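Local coordinates for protocadherin gamma-B3 (Homo sapiens, PDB 5K8R), which probably acts as a calcium-dependent cell-adhesion molecule and may help establish and maintain specific neuronal connections in the brain, at residues 170-174 / 238-242; 176-182 / 196-202; 326-332 / 376-382; 351-357 / 391-397. All coordinates share one frame; numbering follows the deposited sequence.

Interaction 1 (170-174 / 238-242). With CA (calcium ion), chain J; CA (calcium ion), chain H; CA (calcium ion), chain I.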
loop_
_atom_site.group_PDB
_atom_site.type_symbol
_atom_site.label_atom_id
_atom_site.label_comp_id
_atom_site.label_asym_id
_atom_site.label_seq_id
_atom_site.Cartn_x
_atom_site.Cartn_y
_atom_site.Cartn_z
ATOM N N LEU A 170 8.513 -5.688 -14.806
ATOM C CA LEU A 170 7.753 -4.471 -15.047
ATOM C C LEU A 170 8.319 -3.323 -14.219
ATOM O O LEU A 170 8.899 -3.529 -13.151
ATOM C CB LEU A 170 6.273 -4.670 -14.711
ATOM C CG LEU A 170 5.512 -5.722 -15.518
ATOM C CD1 LEU A 170 4.063 -5.799 -15.062
ATOM C CD2 LEU A 170 5.592 -5.422 -17.006
ATOM N N ASP A 171 8.152 -2.110 -14.738
ATOM C CA ASP A 171 8.628 -0.900 -14.080
ATOM C C ASP A 171 7.674 0.238 -14.413
ATOM O O ASP A 171 7.736 0.817 -15.497
ATOM C CB ASP A 171 10.045 -0.558 -14.542
ATOM C CG ASP A 171 10.664 0.568 -13.735
ATOM O OD1 ASP A 171 10.128 0.890 -12.655
ATOM O OD2 ASP A 171 11.686 1.128 -14.183
ATOM N N ARG A 172 6.786 0.548 -13.476
ATOM C CA ARG A 172 5.814 1.581 -13.670
ATOM C C ARG A 172 6.487 2.885 -13.926
ATOM O O ARG A 172 5.979 3.741 -14.594
ATOM C CB ARG A 172 4.927 1.700 -12.460
ATOM C CG ARG A 172 3.842 2.720 -12.646
ATOM C CD ARG A 172 3.242 3.181 -11.337
ATOM N NE ARG A 172 4.015 4.224 -10.682
ATOM C CZ ARG A 172 4.088 5.478 -11.089
ATOM N NH1 ARG A 172 3.445 5.877 -12.153
ATOM N NH2 ARG A 172 4.814 6.335 -10.432
ATOM N N GLU A 173 7.689 3.042 -13.380
ATOM C CA GLU A 173 8.449 4.276 -13.571
ATOM C C GLU A 173 8.923 4.400 -15.018
ATOM O O GLU A 173 9.132 5.501 -15.529
ATOM C CB GLU A 173 9.645 4.322 -12.618
ATOM C CG GLU A 173 9.265 4.384 -11.147
ATOM C CD GLU A 173 8.955 3.019 -10.568
ATOM O OE1 GLU A 173 9.512 2.018 -11.068
ATOM O OE2 GLU A 173 8.154 2.945 -9.611
ATOM N N GLU A 174 9.087 3.253 -15.666
ATOM C CA GLU A 174 9.530 3.163 -17.051
ATOM C C GLU A 174 8.373 3.077 -18.036
ATOM O O GLU A 174 8.392 3.752 -19.070
ATOM C CB GLU A 174 10.444 1.946 -17.234
ATOM C CG GLU A 174 10.958 1.749 -18.653
ATOM C CD GLU A 174 12.064 2.721 -19.019
ATOM O OE1 GLU A 174 12.579 3.410 -18.114
ATOM O OE2 GLU A 174 12.421 2.791 -20.214
ATOM N N ASP A 238 10.816 11.546 -5.060
ATOM C CA ASP A 238 10.408 10.146 -5.025
ATOM C C ASP A 238 9.709 9.824 -6.336
ATOM O O ASP A 238 8.677 10.423 -6.653
ATOM C CB ASP A 238 9.488 9.869 -3.832
ATOM C CG ASP A 238 9.442 8.401 -3.455
ATOM O OD1 ASP A 238 9.378 7.547 -4.365
ATOM O OD2 ASP A 238 9.473 8.101 -2.243
ATOM N N MET A 239 10.280 8.907 -7.083
ATOM C CA MET A 239 9.750 8.525 -8.354
ATOM C C MET A 239 8.459 7.727 -8.336
ATOM O O MET A 239 7.860 7.573 -9.348
ATOM C CB MET A 239 10.807 7.765 -9.119
ATOM C CG MET A 239 11.986 8.600 -9.537
ATOM S SD MET A 239 11.438 10.129 -10.245
ATOM C CE MET A 239 12.925 10.717 -11.005
ATOM N N ASP A 240 8.037 7.233 -7.193
ATOM C CA ASP A 240 6.834 6.440 -7.122
ATOM C C ASP A 240 5.596 7.286 -7.017
ATOM O O ASP A 240 5.675 8.466 -7.103
ATOM C CB ASP A 240 6.804 5.559 -5.884
ATOM C CG ASP A 240 7.971 4.651 -5.816
ATOM O OD1 ASP A 240 8.654 4.474 -6.805
ATOM O OD2 ASP A 240 8.250 4.113 -4.779
ATOM N N GLU A 241 4.457 6.652 -6.852
ATOM C CA GLU A 241 3.144 7.234 -7.087
ATOM C C GLU A 241 2.304 7.157 -5.822
ATOM O O GLU A 241 2.384 6.179 -5.073
ATOM C CB GLU A 241 2.422 6.514 -8.236
ATOM C CG GLU A 241 1.077 7.113 -8.613
ATOM C CD GLU A 241 0.359 6.303 -9.676
ATOM O OE1 GLU A 241 0.802 5.170 -9.963
ATOM O OE2 GLU A 241 -0.646 6.799 -10.227
ATOM N N GLY A 242 1.503 8.196 -5.590
ATOM C CA GLY A 242 0.551 8.165 -4.491
ATOM C C GLY A 242 1.234 8.242 -3.139
ATOM O O GLY A 242 2.142 9.051 -2.914
HETATM CA CA CA J . 7.554 2.283 -8.088
HETATM CA CA CA H . 8.907 5.796 -2.669
HETATM CA CA CA I . 10.009 0.475 -10.342
HETATM O O HOH W 1 6.511 8.407 -11.612
HETATM O O HOH W 2 11.218 -1.504 -11.267
#
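Glu-173 OE2 and Asp-240 OD1 bind the same calcium ion as neighbouring ligands in the linker between the second and third cadherin repeats, a three-calcium junction of the kind that stiffens tandem cadherin domains. Residues 171-173 form the Asp-Arg-Glu motif of one repeat, and Asp-238 and Asp-240 the Asp-X-Asp motif of the next. Metal binding dominates. Glu-173 shares its carboxylate between two calcium ions: OE2 binds the one that Asp-240 OD1 reaches at 2.8 Å, and OE1 binds the one that Asp-171 OD1 holds at 2.4 Å. Asp-238 grips the third ion with both oxygens, joined by Asp-240 OD2; Asp-204, Ala-205 and Asp-207 help complete the shared middle site. Charge and packing add a second link. The Arg-172 chain, bent at chi3 (83°), brings one guanidinium face against Glu-241, whose CB is 3.3 Å from NH2. Glu-241 OE1 is 3.4 Å from Arg-172 NE but well out of the guanidinium plane, a purely electrostatic pairing, and the stronger polar partner of Arg-172 is Asp-204. A water bridges Arg-172 NH2 to Met-239 O. Asp-238 is itself fixed by an Asx turn, in which Asp-240 N donates to its OD1 over 3.1 Å at 168°.

Interaction 2 (176-182 / 196-202)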
loop_
_atom_site.group_PDB
_atom_site.type_symbol
_atom_site.label_atom_id
_atom_site.label_comp_id
_atom_site.label_asym_id
_atom_site.label_seq_id
_atom_site.Cartn_x
_atom_site.Cartn_y
_atom_site.Cartn_z
ATOM N N PRO A 176 4.021 2.581 -17.564
ATOM C CA PRO A 176 2.883 2.244 -16.698
ATOM C C PRO A 176 1.789 1.436 -17.377
ATOM O O PRO A 176 0.893 0.941 -16.679
ATOM C CB PRO A 176 2.357 3.621 -16.277
ATOM C CG PRO A 176 2.681 4.497 -17.440
ATOM C CD PRO A 176 3.984 3.985 -18.010
ATOM N N HIS A 177 1.822 1.288 -18.700
ATOM C CA HIS A 177 0.775 0.574 -19.417
ATOM C C HIS A 177 1.383 -0.246 -20.544
ATOM O O HIS A 177 2.341 0.186 -21.191
ATOM C CB HIS A 177 -0.274 1.540 -19.986
ATOM C CG HIS A 177 -1.015 2.316 -18.943
ATOM N ND1 HIS A 177 -0.471 3.408 -18.300
ATOM C CD2 HIS A 177 -2.256 2.156 -18.428
ATOM C CE1 HIS A 177 -1.348 3.887 -17.436
ATOM N NE2 HIS A 177 -2.440 3.146 -17.494
ATOM N N HIS A 178 0.816 -1.429 -20.773
ATOM C CA HIS A 178 1.199 -2.297 -21.878
ATOM C C HIS A 178 -0.063 -2.730 -22.605
ATOM O O HIS A 178 -1.020 -3.180 -21.970
ATOM C CB HIS A 178 1.979 -3.522 -21.386
ATOM C CG HIS A 178 3.243 -3.184 -20.657
ATOM N ND1 HIS A 178 4.468 -3.116 -21.284
ATOM C CD2 HIS A 178 3.469 -2.893 -19.354
ATOM C CE1 HIS A 178 5.395 -2.798 -20.398
ATOM N NE2 HIS A 178 4.816 -2.656 -19.220
ATOM N N HIS A 179 -0.070 -2.594 -23.928
ATOM C CA HIS A 179 -1.244 -2.891 -24.742
ATOM C C HIS A 179 -0.991 -4.175 -25.524
ATOM O O HIS A 179 -0.184 -4.193 -26.459
ATOM C CB HIS A 179 -1.565 -1.723 -25.672
ATOM C CG HIS A 179 -1.883 -0.452 -24.949
ATOM N ND1 HIS A 179 -3.149 -0.153 -24.491
ATOM C CD2 HIS A 179 -1.100 0.594 -24.594
ATOM C CE1 HIS A 179 -3.132 1.023 -23.890
ATOM N NE2 HIS A 179 -1.900 1.498 -23.939
ATOM N N LEU A 180 -1.687 -5.241 -25.140
ATOM C CA LEU A 180 -1.535 -6.556 -25.742
ATOM C C LEU A 180 -2.761 -6.901 -26.578
ATOM O O LEU A 180 -3.856 -6.373 -26.366
ATOM C CB LEU A 180 -1.322 -7.626 -24.667
ATOM C CG LEU A 180 -0.303 -7.302 -23.574
ATOM C CD1 LEU A 180 -0.214 -8.440 -22.570
ATOM C CD2 LEU A 180 1.056 -7.009 -24.181
ATOM N N VAL A 181 -2.561 -7.803 -27.536
ATOM C CA VAL A 181 -3.617 -8.262 -28.431
ATOM C C VAL A 181 -3.694 -9.779 -28.340
ATOM O O VAL A 181 -2.673 -10.467 -28.464
ATOM C CB VAL A 181 -3.372 -7.811 -29.882
ATOM C CG1 VAL A 181 -4.508 -8.274 -30.780
ATOM C CG2 VAL A 181 -3.213 -6.300 -29.952
ATOM N N LEU A 182 -4.887 -10.302 -28.159
ATOM C CA LEU A 182 -5.133 -11.712 -28.057
ATOM C C LEU A 182 -6.088 -12.144 -29.137
ATOM O O LEU A 182 -7.093 -11.540 -29.350
ATOM C CB LEU A 182 -5.736 -12.009 -26.702
ATOM C CG LEU A 182 -6.183 -13.383 -26.279
ATOM C CD1 LEU A 182 -5.011 -14.310 -26.243
ATOM C CD2 LEU A 182 -6.898 -13.404 -24.971
ATOM N N THR A 196 -9.302 -9.608 -28.950
ATOM C CA THR A 196 -9.579 -8.777 -27.790
ATOM C C THR A 196 -8.287 -8.091 -27.374
ATOM O O THR A 196 -7.191 -8.612 -27.600
ATOM C CB THR A 196 -10.154 -9.591 -26.619
ATOM O OG1 THR A 196 -10.434 -8.720 -25.516
ATOM C CG2 THR A 196 -9.170 -10.665 -26.176
ATOM N N GLN A 197 -8.419 -6.913 -26.777
ATOM C CA GLN A 197 -7.275 -6.123 -26.351
ATOM C C GLN A 197 -7.164 -6.149 -24.833
ATOM O O GLN A 197 -8.170 -6.055 -24.124
ATOM C CB GLN A 197 -7.387 -4.680 -26.850
ATOM C CG GLN A 197 -7.282 -4.550 -28.362
ATOM C CD GLN A 197 -7.403 -3.116 -28.836
ATOM O OE1 GLN A 197 -7.815 -2.234 -28.084
ATOM N NE2 GLN A 197 -7.041 -2.876 -30.091
ATOM N N ILE A 198 -5.937 -6.287 -24.341
ATOM C CA ILE A 198 -5.657 -6.371 -22.913
ATOM C C ILE A 198 -4.772 -5.190 -22.548
ATOM O O ILE A 198 -3.615 -5.116 -22.983
ATOM C CB ILE A 198 -4.987 -7.697 -22.534
ATOM C CG1 ILE A 198 -5.840 -8.879 -22.996
ATOM C CG2 ILE A 198 -4.750 -7.762 -21.032
ATOM C CD1 ILE A 198 -5.173 -10.221 -22.802
ATOM N N ARG A 199 -5.307 -4.266 -21.755
ATOM C CA ARG A 199 -4.548 -3.121 -21.259
ATOM C C ARG A 199 -4.025 -3.473 -19.871
ATOM O O ARG A 199 -4.747 -3.365 -18.876
ATOM C CB ARG A 199 -5.400 -1.856 -21.237
ATOM C CG ARG A 199 -4.699 -0.662 -20.600
ATOM C CD ARG A 199 -5.414 0.655 -20.878
ATOM N NE ARG A 199 -6.813 0.638 -20.460
ATOM C CZ ARG A 199 -7.841 0.551 -21.297
ATOM N NH1 ARG A 199 -7.629 0.475 -22.605
ATOM N NH2 ARG A 199 -9.082 0.543 -20.830
ATOM N N VAL A 200 -2.772 -3.907 -19.811
ATOM C CA VAL A 200 -2.106 -4.180 -18.544
ATOM C C VAL A 200 -1.672 -2.855 -17.931
ATOM O O VAL A 200 -0.838 -2.141 -18.498
ATOM C CB VAL A 200 -0.906 -5.116 -18.737
ATOM C CG1 VAL A 200 -0.169 -5.311 -17.419
ATOM C CG2 VAL A 200 -1.359 -6.450 -19.308
ATOM N N ILE A 201 -2.242 -2.522 -16.778
ATOM C CA ILE A 201 -1.875 -1.323 -16.035
ATOM C C ILE A 201 -0.950 -1.741 -14.901
ATOM O O ILE A 201 -1.306 -2.593 -14.077
ATOM C CB ILE A 201 -3.116 -0.583 -15.511
ATOM C CG1 ILE A 201 -2.720 0.747 -14.864
ATOM C CG2 ILE A 201 -3.902 -1.462 -14.549
ATOM C CD1 ILE A 201 -3.890 1.672 -14.604
ATOM N N VAL A 202 0.243 -1.152 -14.865
ATOM C CA VAL A 202 1.270 -1.541 -13.904
ATOM C C VAL A 202 0.977 -0.853 -12.575
ATOM O O VAL A 202 1.071 0.372 -12.465
ATOM C CB VAL A 202 2.674 -1.192 -14.411
ATOM C CG1 VAL A 202 3.732 -1.745 -13.469
ATOM C CG2 VAL A 202 2.874 -1.724 -15.822
#
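The His-178 ring meets Val-202 edge-on: CG2 of the valine lies in the ring plane, 3.8 Å from CD2. His-147, outside the pair, meets the same ring with planes about 55° apart. The other two imidazoles are approached obliquely. His-177 runs alongside Ile-201, its NE2 3.6 Å from the isoleucine CD1. His-179 lies beside Arg-199, with His-179 CE1 3.8 Å from Arg-199 CD; ring and guanidinium planes are 59° apart. In all three histidines CG stands beside the backbone N (chi1 near -60°), which lays His-177 and His-179 alongside Ile-201 and Arg-199. The Arg-199 guanidinium itself forms a salt bridge with Glu-109. The opposite sheet face, bearing His-178, is mostly apolar: Leu-180 CD1 reaches Val-200 CG2 at 4.0 Å, and Leu-182 CB lies 3.7 Å from Thr-196 CG2. Thr-196 turns OG1 away from its backbone N (chi1 -179°), toward the carbonyl oxygens of Gln-105 and Asn-106. Seven backbone hydrogen bonds tie the two strands into an antiparallel hairpin, with Val-202 N to Pro-176 O, 2.8 Å, at one end. In this cadherin repeat the hairpin forms the middle of a mixed sheet: strand 193-203 runs parallel to 107-113, strand 177-186 pairs with 138-142, and Phe-148 and Leu-150 of strand 148-154 pack on the leucine face.

Interaction 3 (326-332 / 376-382). With NA (sodium ion), chain M.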
loop_
_atom_site.group_PDB
_atom_site.type_symbol
_atom_site.label_atom_id
_atom_site.label_comp_id
_atom_site.label_asym_id
_atom_site.label_seq_id
_atom_site.Cartn_x
_atom_site.Cartn_y
_atom_site.Cartn_z
ATOM N N ILE A 326 43.752 60.859 45.071
ATOM C CA ILE A 326 45.028 61.287 44.508
ATOM C C ILE A 326 45.648 62.299 45.461
ATOM O O ILE A 326 44.980 63.248 45.882
ATOM C CB ILE A 326 44.875 61.913 43.108
ATOM C CG1 ILE A 326 44.076 61.003 42.175
ATOM C CG2 ILE A 326 46.242 62.204 42.506
ATOM C CD1 ILE A 326 43.710 61.667 40.872
ATOM N N GLN A 327 46.918 62.100 45.801
ATOM C CA GLN A 327 47.645 63.088 46.582
ATOM C C GLN A 327 48.094 64.230 45.679
ATOM O O GLN A 327 48.557 64.006 44.557
ATOM C CB GLN A 327 48.846 62.448 47.278
ATOM C CG GLN A 327 48.463 61.440 48.353
ATOM C CD GLN A 327 49.666 60.875 49.081
ATOM O OE1 GLN A 327 50.810 61.129 48.706
ATOM N NE2 GLN A 327 49.412 60.102 50.132
ATOM N N GLU A 328 47.948 65.462 46.176
ATOM C CA GLU A 328 48.188 66.631 45.331
ATOM C C GLU A 328 49.652 66.761 44.933
ATOM O O GLU A 328 49.955 67.327 43.877
ATOM C CB GLU A 328 47.715 67.901 46.039
ATOM C CG GLU A 328 48.459 68.228 47.323
ATOM C CD GLU A 328 47.995 69.530 47.946
ATOM O OE1 GLU A 328 47.173 70.231 47.317
ATOM O OE2 GLU A 328 48.449 69.852 49.064
ATOM N N ASP A 329 50.571 66.249 45.751
ATOM C CA ASP A 329 51.996 66.328 45.463
ATOM C C ASP A 329 52.513 65.101 44.721
ATOM O O ASP A 329 53.726 64.855 44.719
ATOM C CB ASP A 329 52.786 66.534 46.758
ATOM C CG ASP A 329 52.683 65.351 47.700
ATOM O OD1 ASP A 329 51.677 64.614 47.629
ATOM O OD2 ASP A 329 53.611 65.158 48.515
ATOM N N ALA A 330 51.627 64.329 44.097
ATOM C CA ALA A 330 52.046 63.140 43.371
ATOM C C ALA A 330 52.898 63.519 42.166
ATOM O O ALA A 330 52.592 64.471 41.443
ATOM C CB ALA A 330 50.828 62.334 42.920
ATOM N N GLU A 331 53.973 62.766 41.956
ATOM C CA GLU A 331 54.879 63.036 40.851
ATOM C C GLU A 331 54.190 62.787 39.513
ATOM O O GLU A 331 53.219 62.032 39.411
ATOM C CB GLU A 331 56.133 62.168 40.962
ATOM C CG GLU A 331 56.966 62.431 42.206
ATOM C CD GLU A 331 58.190 61.541 42.285
ATOM O OE1 GLU A 331 58.232 60.521 41.565
ATOM O OE2 GLU A 331 59.112 61.863 43.065
ATOM N N LEU A 332 54.711 63.440 38.475
ATOM C CA LEU A 332 54.185 63.252 37.131
ATOM C C LEU A 332 54.397 61.812 36.680
ATOM O O LEU A 332 55.478 61.244 36.858
ATOM C CB LEU A 332 54.860 64.217 36.158
ATOM C CG LEU A 332 54.641 65.711 36.404
ATOM C CD1 LEU A 332 55.455 66.541 35.423
ATOM C CD2 LEU A 332 53.164 66.059 36.305
ATOM N N THR A 376 48.917 60.854 35.736
ATOM C CA THR A 376 49.033 62.276 35.973
ATOM C C THR A 376 49.981 62.861 34.997
ATOM O O THR A 376 51.014 62.330 34.736
ATOM C CB THR A 376 49.476 62.603 37.391
ATOM O OG1 THR A 376 50.608 61.841 37.738
ATOM C CG2 THR A 376 48.432 62.266 38.331
ATOM N N ASP A 377 49.568 63.998 34.474
ATOM C CA ASP A 377 50.245 64.739 33.453
ATOM C C ASP A 377 50.300 66.227 33.715
ATOM O O ASP A 377 50.753 66.975 32.877
ATOM C CB ASP A 377 49.404 64.571 32.219
ATOM C CG ASP A 377 50.188 64.424 31.015
ATOM O OD1 ASP A 377 49.623 64.684 29.967
ATOM O OD2 ASP A 377 51.343 64.033 31.100
ATOM N N GLY A 378 49.821 66.660 34.859
ATOM C CA GLY A 378 49.821 68.055 35.161
ATOM C C GLY A 378 49.896 68.383 36.603
ATOM O O GLY A 378 50.058 67.520 37.396
ATOM N N ALA A 379 49.769 69.653 36.930
ATOM C CA ALA A 379 49.846 70.074 38.320
ATOM C C ALA A 379 48.570 69.696 39.068
ATOM O O ALA A 379 47.508 69.480 38.478
ATOM C CB ALA A 379 50.085 71.580 38.413
ATOM N N LEU A 380 48.689 69.618 40.393
ATOM C CA LEU A 380 47.573 69.264 41.256
ATOM C C LEU A 380 47.614 70.104 42.522
ATOM O O LEU A 380 48.685 70.341 43.086
ATOM C CB LEU A 380 47.599 67.776 41.628
ATOM C CG LEU A 380 47.323 66.771 40.511
ATOM C CD1 LEU A 380 47.484 65.353 41.030
ATOM C CD2 LEU A 380 45.932 66.979 39.938
ATOM N N ASP A 381 46.438 70.548 42.962
ATOM C CA ASP A 381 46.311 71.296 44.210
ATOM C C ASP A 381 44.864 71.203 44.663
ATOM O O ASP A 381 43.961 71.623 43.931
ATOM C CB ASP A 381 46.732 72.757 44.027
ATOM C CG ASP A 381 46.911 73.487 45.349
ATOM O OD1 ASP A 381 46.417 72.996 46.385
ATOM O OD2 ASP A 381 47.548 74.561 45.350
ATOM N N ARG A 382 44.649 70.671 45.861
ATOM C CA ARG A 382 43.307 70.525 46.410
ATOM C C ARG A 382 42.639 71.869 46.701
ATOM O O ARG A 382 41.413 71.978 46.654
ATOM C CB ARG A 382 43.340 69.673 47.681
ATOM C CG ARG A 382 42.003 69.577 48.398
ATOM C CD ARG A 382 42.110 68.730 49.656
ATOM N NE ARG A 382 40.885 68.770 50.449
ATOM C CZ ARG A 382 39.745 68.189 50.092
ATOM N NH1 ARG A 382 38.679 68.277 50.875
ATOM N NH2 ARG A 382 39.669 67.517 48.950
HETATM NA NA NA M . 50.644 69.623 44.423
#
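Glu-328 and Leu-380 share a sodium ion through their backbone carbonyls, Glu-328 O and Leu-380 O each standing 2.5 Å from the metal. The Glu-328 side chain turns elsewhere: its OE1 accepts from Arg-382 N at 2.9 Å, met nearly head-on with an N-H...O angle of 164°. An alanine in place of Glu-328 is likely to leave the Arg-382 amide without its carboxylate acceptor. The glutamate's chi1 of 63° tucks CG between the backbone N and carbonyl carbon, and the chain then extends to that amide. Asp-381 OD1 sits 3.0 Å from Glu-328 OE1, two like-charged carboxylates whose repulsion is probably offset in part by the amides of Arg-382 and Glu-383, the latter donating to Asp-381 OD1. Residues 381-383 are the Asp-Arg-Glu motif of the fourth cadherin repeat, which in inner repeats binds linker calcium. Farther in, the Leu-380 and Ile-326 side chains cross at about a right angle, CD1 3.7 Å from CG2, and both pack on Ile-412. A type I turn from Gln-327 to Ala-330 carries the Glu-328 carbonyl.

Interaction 4 (351-357 / 391-397). With CA (calcium ion), chain E.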
loop_
_atom_site.group_PDB
_atom_site.type_symbol
_atom_site.label_atom_id
_atom_site.label_comp_id
_atom_site.label_asym_id
_atom_site.label_seq_id
_atom_site.Cartn_x
_atom_site.Cartn_y
_atom_site.Cartn_z
ATOM N N GLU A 351 37.451 45.192 18.174
ATOM C CA GLU A 351 38.566 46.099 18.413
ATOM C C GLU A 351 38.061 47.368 19.087
ATOM O O GLU A 351 36.991 47.881 18.751
ATOM C CB GLU A 351 39.272 46.440 17.101
ATOM C CG GLU A 351 39.806 45.234 16.342
ATOM C CD GLU A 351 40.931 44.526 17.073
ATOM O OE1 GLU A 351 41.614 45.173 17.894
ATOM O OE2 GLU A 351 41.133 43.318 16.825
ATOM N N ILE A 352 38.833 47.876 20.044
ATOM C CA ILE A 352 38.386 48.959 20.912
ATOM C C ILE A 352 39.392 50.099 20.863
ATOM O O ILE A 352 40.599 49.879 21.021
ATOM C CB ILE A 352 38.193 48.480 22.363
ATOM C CG1 ILE A 352 37.190 47.328 22.413
ATOM C CG2 ILE A 352 37.733 49.629 23.248
ATOM C CD1 ILE A 352 36.996 46.757 23.792
ATOM N N LEU A 353 38.893 51.311 20.648
ATOM C CA LEU A 353 39.662 52.538 20.812
ATOM C C LEU A 353 39.177 53.235 22.076
ATOM O O LEU A 353 37.997 53.588 22.181
ATOM C CB LEU A 353 39.513 53.453 19.596
ATOM C CG LEU A 353 40.091 54.863 19.748
ATOM C CD1 LEU A 353 41.581 54.810 20.056
ATOM C CD2 LEU A 353 39.827 55.693 18.500
ATOM N N CYS A 354 40.082 53.419 23.032
ATOM C CA CYS A 354 39.773 54.033 24.315
ATOM C C CYS A 354 40.449 55.393 24.396
ATOM O O CYS A 354 41.660 55.503 24.176
ATOM C CB CYS A 354 40.231 53.140 25.470
ATOM S SG CYS A 354 40.020 53.868 27.106
ATOM N N GLN A 355 39.671 56.425 24.713
ATOM C CA GLN A 355 40.180 57.787 24.724
ATOM C C GLN A 355 39.576 58.561 25.888
ATOM O O GLN A 355 38.588 58.148 26.505
ATOM C CB GLN A 355 39.901 58.495 23.392
ATOM C CG GLN A 355 38.485 58.323 22.876
ATOM C CD GLN A 355 38.318 58.839 21.461
ATOM O OE1 GLN A 355 39.296 59.163 20.787
ATOM N NE2 GLN A 355 37.075 58.920 21.002
ATOM N N LEU A 356 40.195 59.705 26.172
ATOM C CA LEU A 356 39.859 60.554 27.308
ATOM C C LEU A 356 39.198 61.828 26.796
ATOM O O LEU A 356 39.783 62.551 25.983
ATOM C CB LEU A 356 41.115 60.881 28.117
ATOM C CG LEU A 356 40.959 61.606 29.454
ATOM C CD1 LEU A 356 39.576 61.375 30.031
ATOM C CD2 LEU A 356 42.036 61.152 30.428
ATOM N N LYS A 357 37.986 62.101 27.276
ATOM C CA LYS A 357 37.209 63.262 26.855
ATOM C C LYS A 357 37.340 64.353 27.912
ATOM O O LYS A 357 36.829 64.211 29.026
ATOM C CB LYS A 357 35.745 62.886 26.638
ATOM C CG LYS A 357 34.874 64.038 26.162
ATOM C CD LYS A 357 33.401 63.662 26.166
ATOM C CE LYS A 357 32.899 63.418 27.581
ATOM N NZ LYS A 357 31.450 63.074 27.610
ATOM N N THR A 391 35.992 61.437 32.496
ATOM C CA THR A 391 35.119 60.629 31.653
ATOM C C THR A 391 35.967 59.875 30.637
ATOM O O THR A 391 36.678 60.492 29.836
ATOM C CB THR A 391 34.080 61.496 30.941
ATOM O OG1 THR A 391 33.207 62.092 31.908
ATOM C CG2 THR A 391 33.258 60.654 29.976
ATOM N N ILE A 392 35.888 58.548 30.673
ATOM C CA ILE A 392 36.597 57.683 29.738
ATOM C C ILE A 392 35.595 57.159 28.720
ATOM O O ILE A 392 34.500 56.713 29.089
ATOM C CB ILE A 392 37.295 56.525 30.471
ATOM C CG1 ILE A 392 38.241 57.064 31.544
ATOM C CG2 ILE A 392 38.050 55.650 29.485
ATOM C CD1 ILE A 392 39.359 57.925 30.999
ATOM N N THR A 393 35.961 57.217 27.440
ATOM C CA THR A 393 35.089 56.767 26.364
ATOM C C THR A 393 35.751 55.630 25.600
ATOM O O THR A 393 36.972 55.624 25.410
ATOM C CB THR A 393 34.750 57.912 25.399
ATOM O OG1 THR A 393 35.958 58.466 24.865
ATOM C CG2 THR A 393 33.973 59.004 26.118
ATOM N N ALA A 394 34.939 54.667 25.169
ATOM C CA ALA A 394 35.409 53.534 24.382
ATOM C C ALA A 394 34.506 53.365 23.172
ATOM O O ALA A 394 33.278 53.399 23.301
ATOM C CB ALA A 394 35.432 52.246 25.210
ATOM N N THR A 395 35.112 53.182 22.000
ATOM C CA THR A 395 34.366 53.025 20.759
ATOM C C THR A 395 34.977 51.892 19.954
ATOM O O THR A 395 36.198 51.844 19.780
ATOM C CB THR A 395 34.378 54.321 19.938
ATOM O OG1 THR A 395 33.897 55.405 20.742
ATOM C CG2 THR A 395 33.498 54.182 18.704
ATOM N N ASP A 396 34.135 50.984 19.462
ATOM C CA ASP A 396 34.627 49.887 18.646
ATOM C C ASP A 396 34.819 50.347 17.202
ATOM O O ASP A 396 34.529 51.490 16.838
ATOM C CB ASP A 396 33.687 48.683 18.736
ATOM C CG ASP A 396 32.245 49.026 18.396
ATOM O OD1 ASP A 396 32.007 49.992 17.643
ATOM O OD2 ASP A 396 31.342 48.314 18.884
ATOM N N LYS A 397 35.317 49.439 16.362
ATOM C CA LYS A 397 35.592 49.732 14.962
ATOM C C LYS A 397 34.626 49.011 14.026
ATOM O O LYS A 397 34.996 48.632 12.911
ATOM C CB LYS A 397 37.037 49.373 14.618
ATOM C CG LYS A 397 38.064 49.981 15.560
ATOM C CD LYS A 397 39.483 49.694 15.095
ATOM C CE LYS A 397 40.502 50.131 16.136
ATOM N NZ LYS A 397 40.346 51.565 16.505
HETATM CA CA CA E . 31.275 45.658 19.390
#
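Gln-355 O is gripped twice by Thr-393: Thr-393 N donates at 2.9 Å and Thr-393 OG1 at 3.1 Å, the hydroxyl from 63° above the carbonyl plane. Thr-393 has OG1 lodged between its own N and carbonyl carbon (chi1 57°), which turns the hydroxyl toward the neighbouring strand, where it also lies 3.2 Å from Gln-355 CG. A valine in its place would probably cost Gln-355 O its second donor and press a methyl against that CG. In return Gln-355 N donates to Thr-393 O, and Leu-353 and Thr-395 exchange a similar N-to-O pair. These bonds join strand 352-357, at the border of its sheet in the fourth cadherin repeat's beta sandwich, antiparallel to strand 387-396, which strand 403-413 flanks on its other side. On the face turned to the core, Cys-354 SG touches Ile-392 CG2 at 3.6 Å. Thr-391 OG1 is hydrogen-bonded to Thr-407 OG1; the buried Asp-396 accepts from Leu-402 N through OD1, and its OD2 binds a calcium ion at 2.7 Å.

Interactions 1 and 2 adjoin: the hairpin of interaction 2 is nested within the chain loop that interaction 1 closes, and the two touch where Leu-170 CD2 meets His-178 NE2 at 3.6 Å and Arg-172 CG meets Val-202 O at 3.6 Å. The hairpin's end thus backs directly onto the calcium junction. Interactions 3 and 4 belong to one repeat and reach the same sheet, their segments alternating along the chain; their centres are 24 Å apart and their nearest atoms about 8 Å. They mark its two metal-bearing ends, calcium at interaction 4 and sodium at interaction 3. Between the pairs the rod is long: the centres of interactions 1 and 4 lie 68 Å apart, those of 2 and 3 108 Å.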